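Local structure of Lmo0325 protein (Listeria monocytogenes EGD-e, 4RYK) at residues K21-T24 with Q25-Y29; G31-S34 with R35-I39; H46-L50 with S51-E55. The protein probably binds DNA as a transcriptional regulator of the Rgg type, pairing an XRE-family helix-turn-helix domain with a helical C-terminal domain. All coordinates share one frame; numbering follows the deposited sequence.

Contact 1: residues K21-T24 with Q25-Y29; sequences KGLT and QKEVY
T24 and E27 form a capping box at the start of helix 25-29, directly after the loop that leaves helix 10-20 in the helix-turn-helix domain. Each residue serves the other's backbone. The amide N of E27 donates to T24 OG1 at 3.0 Å, while the carboxylate of E27 turns back so that its OE2 takes the amide N of T24, also at 3.0 Å and nearly straight at 173°. That donor arrives on the anti side of the carboxylate, close to its plane. T24 OG1 donates to E27 OE2 as well, at 3.1 Å, but comes from above the plane, so two donors grip one oxygen and limit how far the carboxylate can rotate. The first torsion of E27, chi1 81°, places CG between the backbone N and the carbonyl carbon; from there an extended chain carries the carboxylate back across the first turn. The first helical turn closes behind the box through V28 N to T24 O at 3.1 Å.

L23 lies under the carboxylate, its CD2 3.7 Å from E27 CD, the two side chains crossing at about a right angle. In an apolar contact, L23 CB meets V28 CG2 at 4.0 Å. Upstream, G22 ends helix 10-20 in a Schellman motif with positive phi.

Q112 of the second subunit packs on both L23 and E27. Within the chain, V28 touches R18 of helix 10-20 and I60 of helix 50-60, whereas Y29 reaches I14, A38 and I56, one on each of the three surrounding helices.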
loop_
_atom_site.group_PDB
_atom_site.type_symbol
_atom_site.label_atom_id
_atom_site.label_comp_id
_atom_site.label_asym_id
_atom_site.label_seq_id
_atom_site.Cartn_x
_atom_site.Cartn_y
_atom_site.Cartn_z
ATOM N N LYS A 21 12.429 10.079 20.123
ATOM C CA LYS A 21 11.252 10.945 20.318
ATOM C C LYS A 21 11.266 11.730 21.617
ATOM O O LYS A 21 10.353 12.531 21.871
ATOM C CB LYS A 21 9.964 10.101 20.227
ATOM C CG LYS A 21 9.753 9.512 18.824
ATOM C CD LYS A 21 8.375 8.912 18.707
ATOM C CE LYS A 21 8.152 8.124 17.428
ATOM N NZ LYS A 21 8.591 8.851 16.211
ATOM N N GLY A 22 12.309 11.532 22.414
ATOM C CA GLY A 22 12.443 12.185 23.691
ATOM C C GLY A 22 11.436 11.676 24.717
ATOM O O GLY A 22 11.070 12.426 25.603
ATOM N N LEU A 23 10.991 10.424 24.589
ATOM C CA LEU A 23 10.012 9.845 25.515
ATOM C C LEU A 23 10.667 9.094 26.647
ATOM O O LEU A 23 11.724 8.454 26.476
ATOM C CB LEU A 23 9.061 8.903 24.777
ATOM C CG LEU A 23 8.230 9.594 23.675
ATOM C CD1 LEU A 23 7.603 8.574 22.751
ATOM C CD2 LEU A 23 7.176 10.524 24.239
ATOM N N THR A 24 10.044 9.175 27.819
ATOM C CA THR A 24 10.584 8.486 28.992
ATOM C C THR A 24 10.041 7.047 29.013
ATOM O O THR A 24 9.057 6.745 28.335
ATOM C CB THR A 24 10.209 9.187 30.304
ATOM O OG1 THR A 24 8.791 9.245 30.423
ATOM C CG2 THR A 24 10.736 10.604 30.336
ATOM N N GLN A 25 10.720 6.178 29.758
ATOM C CA GLN A 25 10.233 4.846 30.039
ATOM C C GLN A 25 8.965 4.924 30.806
ATOM O O GLN A 25 8.052 4.174 30.573
ATOM C CB GLN A 25 11.259 4.074 30.862
ATOM C CG GLN A 25 12.509 3.705 30.066
ATOM C CD GLN A 25 13.460 2.845 30.859
ATOM O OE1 GLN A 25 13.782 3.167 31.976
ATOM N NE2 GLN A 25 13.927 1.762 30.270
ATOM N N LYS A 26 8.914 5.834 31.755
ATOM C CA LYS A 26 7.705 6.032 32.501
ATOM C C LYS A 26 6.497 6.295 31.596
ATOM O O LYS A 26 5.433 5.707 31.786
ATOM C CB LYS A 26 7.858 7.169 33.492
ATOM C CG LYS A 26 6.679 7.242 34.436
ATOM C CD LYS A 26 6.635 8.575 35.158
ATOM C CE LYS A 26 5.465 8.631 36.124
ATOM N NZ LYS A 26 5.892 9.438 37.296
ATOM N N GLU A 27 6.603 7.175 30.632
ATOM C CA GLU A 27 5.409 7.417 29.848
ATOM C C GLU A 27 5.131 6.368 28.782
ATOM O O GLU A 27 3.999 6.202 28.364
ATOM C CB GLU A 27 5.408 8.829 29.290
ATOM C CG GLU A 27 6.209 9.076 28.058
ATOM C CD GLU A 27 6.506 10.576 27.913
ATOM O OE1 GLU A 27 5.564 11.369 27.629
ATOM O OE2 GLU A 27 7.679 10.962 28.084
ATOM N N VAL A 28 6.134 5.617 28.364
ATOM C CA VAL A 28 5.870 4.595 27.377
ATOM C C VAL A 28 5.248 3.332 28.023
ATOM O O VAL A 28 4.332 2.743 27.472
ATOM C CB VAL A 28 7.128 4.241 26.591
ATOM C CG1 VAL A 28 6.942 2.947 25.852
ATOM C CG2 VAL A 28 7.461 5.344 25.611
ATOM N N TYR A 29 5.737 2.936 29.195
ATOM C CA TYR A 29 5.430 1.621 29.741
ATOM C C TYR A 29 4.402 1.552 30.869
ATOM O O TYR A 29 3.856 0.463 31.110
ATOM C CB TYR A 29 6.716 0.921 30.174
ATOM C CG TYR A 29 7.652 0.657 29.012
ATOM C CD1 TYR A 29 7.354 -0.314 28.056
ATOM C CD2 TYR A 29 8.788 1.416 28.837
ATOM C CE1 TYR A 29 8.199 -0.557 27.007
ATOM C CE2 TYR A 29 9.647 1.185 27.788
ATOM C CZ TYR A 29 9.343 0.204 26.867
ATOM O OH TYR A 29 10.206 0.014 25.823
#

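Contact 2: residues G31-S34 with R35-I39; sequences GIIS and RSYAI. With GLC (alpha-D-glucopyranose), chain B.
I33 and S34 bring the turn of the helix-turn-helix into helix 35-42, I33 on the packed side and S34 on the polar one. The packed part centres on I33 CD1, which sits 3.6 Å from A38 CA and 3.8 Å from A38 CB. I33 CD1 also meets Y37 CD2 at 3.8 Å, in the plane of the ring and at its edge, with the two side chains crossing at about a right angle. In I33, chi1 of 52° tucks CG1 over the residue's own backbone, from where CD1 extends to the helix. The backbone is equally tight here, A38 N donating to S34 O at 2.8 Å to close the first turn.

The serine side chain is held more loosely: S34 is the N-cap, but its OG accepts from Y37 N only weakly, at 3.3 Å. On the outer side of the loop, exposed G31 donates its N to O6 of the bound glucose at 2.8 Å. Elsewhere the sugar's closest approaches are to backbone atoms, its O5 lying 3.6 Å from S34 N, and a bound fructose touches S34.

Helix 35-42 leans on helix 25-29 through R35 and I39 against Q25, while I32 packs on L52, I56 and R59 of helix 50-60.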
loop_
_atom_site.group_PDB
_atom_site.type_symbol
_atom_site.label_atom_id
_atom_site.label_comp_id
_atom_site.label_asym_id
_atom_site.label_seq_id
_atom_site.Cartn_x
_atom_site.Cartn_y
_atom_site.Cartn_z
ATOM N N GLY A 31 1.408 1.295 33.145
ATOM C CA GLY A 31 0.131 0.630 32.946
ATOM C C GLY A 31 0.223 -0.505 31.937
ATOM O O GLY A 31 -0.750 -1.217 31.723
ATOM N N ILE A 32 1.380 -0.720 31.311
ATOM C CA ILE A 32 1.470 -1.845 30.355
ATOM C C ILE A 32 2.308 -2.949 30.981
ATOM O O ILE A 32 1.845 -4.057 31.162
ATOM C CB ILE A 32 2.063 -1.389 28.998
ATOM C CG1 ILE A 32 1.135 -0.373 28.320
ATOM C CG2 ILE A 32 2.287 -2.565 28.056
ATOM C CD1 ILE A 32 1.798 0.405 27.216
ATOM N N ILE A 33 3.541 -2.606 31.341
ATOM C CA ILE A 33 4.422 -3.502 32.067
ATOM C C ILE A 33 5.237 -2.707 33.075
ATOM O O ILE A 33 5.407 -1.498 32.947
ATOM C CB ILE A 33 5.419 -4.194 31.141
ATOM C CG1 ILE A 33 6.177 -3.152 30.264
ATOM C CG2 ILE A 33 4.693 -5.217 30.294
ATOM C CD1 ILE A 33 7.324 -3.718 29.456
ATOM N N SER A 34 5.803 -3.420 34.025
ATOM C CA SER A 34 6.486 -2.805 35.114
ATOM C C SER A 34 7.824 -2.276 34.680
ATOM O O SER A 34 8.371 -2.623 33.616
ATOM C CB SER A 34 6.725 -3.823 36.204
ATOM O OG SER A 34 7.620 -4.791 35.707
ATOM N N ARG A 35 8.343 -1.454 35.559
ATOM C CA ARG A 35 9.580 -0.795 35.348
ATOM C C ARG A 35 10.669 -1.757 34.946
ATOM O O ARG A 35 11.287 -1.599 33.914
ATOM C CB ARG A 35 9.973 -0.040 36.625
ATOM C CG ARG A 35 11.367 0.601 36.612
ATOM C CD ARG A 35 11.479 1.880 35.763
ATOM N NE ARG A 35 10.334 2.078 34.853
ATOM C CZ ARG A 35 10.290 1.770 33.548
ATOM N NH1 ARG A 35 11.362 1.241 32.925
ATOM N NH2 ARG A 35 9.143 1.986 32.863
ATOM N N SER A 36 10.909 -2.768 35.748
ATOM C CA SER A 36 12.047 -3.621 35.475
ATOM C C SER A 36 11.788 -4.538 34.308
ATOM O O SER A 36 12.712 -4.938 33.606
ATOM C CB SER A 36 12.402 -4.436 36.696
ATOM O OG SER A 36 11.244 -5.046 37.181
ATOM N N TYR A 37 10.531 -4.876 34.081
ATOM C CA TYR A 37 10.234 -5.671 32.928
ATOM C C TYR A 37 10.592 -4.844 31.683
ATOM O O TYR A 37 11.225 -5.353 30.759
ATOM C CB TYR A 37 8.785 -6.157 32.920
ATOM C CG TYR A 37 8.650 -7.327 32.001
ATOM C CD1 TYR A 37 8.927 -8.643 32.429
ATOM C CD2 TYR A 37 8.324 -7.130 30.672
ATOM C CE1 TYR A 37 8.846 -9.724 31.533
ATOM C CE2 TYR A 37 8.241 -8.187 29.784
ATOM C CZ TYR A 37 8.497 -9.470 30.214
ATOM O OH TYR A 37 8.375 -10.443 29.256
ATOM N N ALA A 38 10.258 -3.554 31.710
ATOM C CA ALA A 38 10.546 -2.661 30.594
ATOM C C ALA A 38 12.069 -2.534 30.330
ATOM O O ALA A 38 12.524 -2.557 29.186
ATOM C CB ALA A 38 9.929 -1.286 30.870
ATOM N N ILE A 39 12.827 -2.416 31.401
ATOM C CA ILE A 39 14.281 -2.382 31.326
ATOM C C ILE A 39 14.815 -3.638 30.675
ATOM O O ILE A 39 15.624 -3.565 29.769
ATOM C CB ILE A 39 14.896 -2.233 32.730
ATOM C CG1 ILE A 39 14.709 -0.775 33.208
ATOM C CG2 ILE A 39 16.368 -2.626 32.718
ATOM C CD1 ILE A 39 14.954 -0.529 34.689
HETATM C C1 GLC B . 2.203 -4.102 36.049
HETATM C C2 GLC B . 0.860 -4.599 35.475
HETATM C C3 GLC B . 0.126 -3.471 34.778
HETATM C C4 GLC B . 0.250 -2.310 35.744
HETATM C C5 GLC B . 1.648 -1.786 35.392
HETATM C C6 GLC B . 2.135 -0.572 36.172
HETATM O O2 GLC B . 1.041 -5.666 34.544
HETATM O O3 GLC B . -1.223 -3.794 34.462
HETATM O O4 GLC B . -0.852 -1.406 35.596
HETATM O O5 GLC B . 2.632 -2.829 35.533
HETATM O O6 GLC B . 2.900 0.174 35.212
#

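Contact 3: residues H46-L50 with S51-E55; sequences HEITL and SLFEE
I48 and T49 lead the chain into helix 50-60 through an N-cap, within the helix-turn-helix domain and at the border with the second subunit. At the start of the segment, the ring of H46 stacks on that of Y37 and E47 OE1 bonds to S51 OG of the second subunit. I48 then points its CB at the helix, and both its branches touch it: I48 CD1 meets L52 CB at 3.9 Å, and I48 CG2 approaches F53 CD1 at 3.6 Å, obliquely to the ring. F41 of helix 35-42 packs on both I48 and F53.

T49 is the capping residue. With chi1 at 62°, T49 OG1 lies where L52 N can donate to it, though the bond is weak at 3.3 Å. T49 OG1 also lies against L52 CD1 at 3.2 Å, so the leucine flanks the cap. T49 O receives F53 N at 2.9 Å, in the carbonyl plane.

L50 is already helical, and its side chain faces F53 of the second subunit. Beside it, the carboxylate of E54 turns to that subunit, forming a salt bridge with R72 and a hydrogen bond with Y10. E54 N donates to L50 O at 3.0 Å, tilted 24° from the carbonyl plane.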
loop_
_atom_site.group_PDB
_atom_site.type_symbol
_atom_site.label_atom_id
_atom_site.label_comp_id
_atom_site.label_asym_id
_atom_site.label_seq_id
_atom_site.Cartn_x
_atom_site.Cartn_y
_atom_site.Cartn_z
ATOM N N HIS A 46 13.736 -9.906 27.593
ATOM C CA HIS A 46 12.388 -10.470 27.763
ATOM C C HIS A 46 11.643 -10.516 26.451
ATOM O O HIS A 46 11.592 -9.503 25.776
ATOM C CB HIS A 46 11.543 -9.589 28.648
ATOM C CG HIS A 46 11.855 -9.713 30.085
ATOM N ND1 HIS A 46 12.230 -8.633 30.854
ATOM C CD2 HIS A 46 11.867 -10.789 30.903
ATOM C CE1 HIS A 46 12.460 -9.036 32.090
ATOM N NE2 HIS A 46 12.246 -10.340 32.148
ATOM N N GLU A 47 11.031 -11.652 26.131
ATOM C CA GLU A 47 10.148 -11.808 24.969
ATOM C C GLU A 47 8.795 -11.145 25.238
ATOM O O GLU A 47 8.070 -11.517 26.124
ATOM C CB GLU A 47 9.913 -13.296 24.670
ATOM C CG GLU A 47 11.111 -14.040 24.109
ATOM C CD GLU A 47 11.424 -13.678 22.672
ATOM O OE1 GLU A 47 10.659 -12.924 22.011
ATOM O OE2 GLU A 47 12.457 -14.173 22.186
ATOM N N ILE A 48 8.441 -10.138 24.479
ATOM C CA ILE A 48 7.161 -9.465 24.734
ATOM C C ILE A 48 6.000 -10.303 24.133
ATOM O O ILE A 48 6.175 -10.908 23.057
ATOM C CB ILE A 48 7.259 -8.005 24.159
ATOM C CG1 ILE A 48 6.257 -7.037 24.808
ATOM C CG2 ILE A 48 7.223 -7.988 22.614
ATOM C CD1 ILE A 48 6.250 -7.049 26.316
ATOM N N THR A 49 4.837 -10.320 24.779
ATOM C CA THR A 49 3.641 -10.824 24.088
ATOM C C THR A 49 3.179 -9.845 23.069
ATOM O O THR A 49 3.372 -8.636 23.209
ATOM C CB THR A 49 2.459 -11.090 25.013
ATOM O OG1 THR A 49 2.068 -9.879 25.639
ATOM C CG2 THR A 49 2.825 -12.132 26.070
ATOM N N LEU A 50 2.540 -10.353 22.045
ATOM C CA LEU A 50 1.996 -9.520 20.999
ATOM C C LEU A 50 0.955 -8.508 21.492
ATOM O O LEU A 50 0.954 -7.362 21.020
ATOM C CB LEU A 50 1.416 -10.372 19.867
ATOM C CG LEU A 50 0.665 -9.657 18.755
ATOM C CD1 LEU A 50 1.499 -8.592 18.062
ATOM C CD2 LEU A 50 0.236 -10.717 17.743
ATOM N N SER A 51 0.100 -8.873 22.436
ATOM C CA SER A 51 -0.898 -7.893 22.894
ATOM C C SER A 51 -0.244 -6.763 23.655
ATOM O O SER A 51 -0.680 -5.640 23.533
ATOM C CB SER A 51 -2.036 -8.501 23.725
ATOM O OG SER A 51 -1.544 -9.527 24.512
ATOM N N LEU A 52 0.794 -7.045 24.431
ATOM C CA LEU A 52 1.468 -5.986 25.155
ATOM C C LEU A 52 2.239 -5.130 24.191
ATOM O O LEU A 52 2.321 -3.904 24.350
ATOM C CB LEU A 52 2.418 -6.557 26.183
ATOM C CG LEU A 52 1.640 -7.216 27.326
ATOM C CD1 LEU A 52 2.602 -7.971 28.206
ATOM C CD2 LEU A 52 0.880 -6.180 28.142
ATOM N N PHE A 53 2.802 -5.780 23.180
ATOM C CA PHE A 53 3.579 -5.081 22.171
ATOM C C PHE A 53 2.746 -4.047 21.419
ATOM O O PHE A 53 3.212 -2.934 21.239
ATOM C CB PHE A 53 4.235 -6.052 21.203
ATOM C CG PHE A 53 5.236 -5.418 20.284
ATOM C CD1 PHE A 53 6.459 -4.942 20.778
ATOM C CD2 PHE A 53 5.003 -5.340 18.923
ATOM C CE1 PHE A 53 7.402 -4.377 19.934
ATOM C CE2 PHE A 53 5.934 -4.751 18.089
ATOM C CZ PHE A 53 7.138 -4.273 18.592
ATOM N N GLU A 54 1.505 -4.373 21.048
ATOM C CA GLU A 54 0.610 -3.425 20.373
ATOM C C GLU A 54 0.379 -2.192 21.243
ATOM O O GLU A 54 0.303 -1.071 20.736
ATOM C CB GLU A 54 -0.756 -4.040 20.048
ATOM C CG GLU A 54 -0.774 -5.215 19.080
ATOM C CD GLU A 54 -2.188 -5.422 18.482
ATOM O OE1 GLU A 54 -2.930 -6.371 18.881
ATOM O OE2 GLU A 54 -2.597 -4.604 17.633
ATOM N N GLU A 55 0.259 -2.378 22.555
ATOM C CA GLU A 55 0.017 -1.220 23.438
ATOM C C GLU A 55 1.244 -0.336 23.494
ATOM O O GLU A 55 1.139 0.897 23.518
ATOM C CB GLU A 55 -0.376 -1.677 24.836
ATOM C CG GLU A 55 -1.692 -2.448 24.862
ATOM C CD GLU A 55 -1.962 -3.099 26.197
ATOM O OE1 GLU A 55 -1.618 -2.527 27.251
ATOM O OE2 GLU A 55 -2.552 -4.200 26.198
#

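In the fold
The three contacts follow one another along the chain, each marking the start of a helix in the helix-turn-helix domain. Contact 1 and contact 2, with centres 11 Å apart, touch where Y29 CB lies 3.8 Å from R35 NH2. Contact 2 is equally far from contact 3 and meets it through I32, whose CG1 is 3.7 Å from E55 OE1. Contacts 1 and 3 do not touch, their nearest atoms being about 5 Å apart, yet both reach the second subunit. Contact 2 supplies four of the five residues of the glycan pocket, T30 being the fifth. The side chain of L52 in contact 3 is about 6 Å from the bound glucose. The side chain of K26 in contact 1 is about 8 Å from the bound glucose.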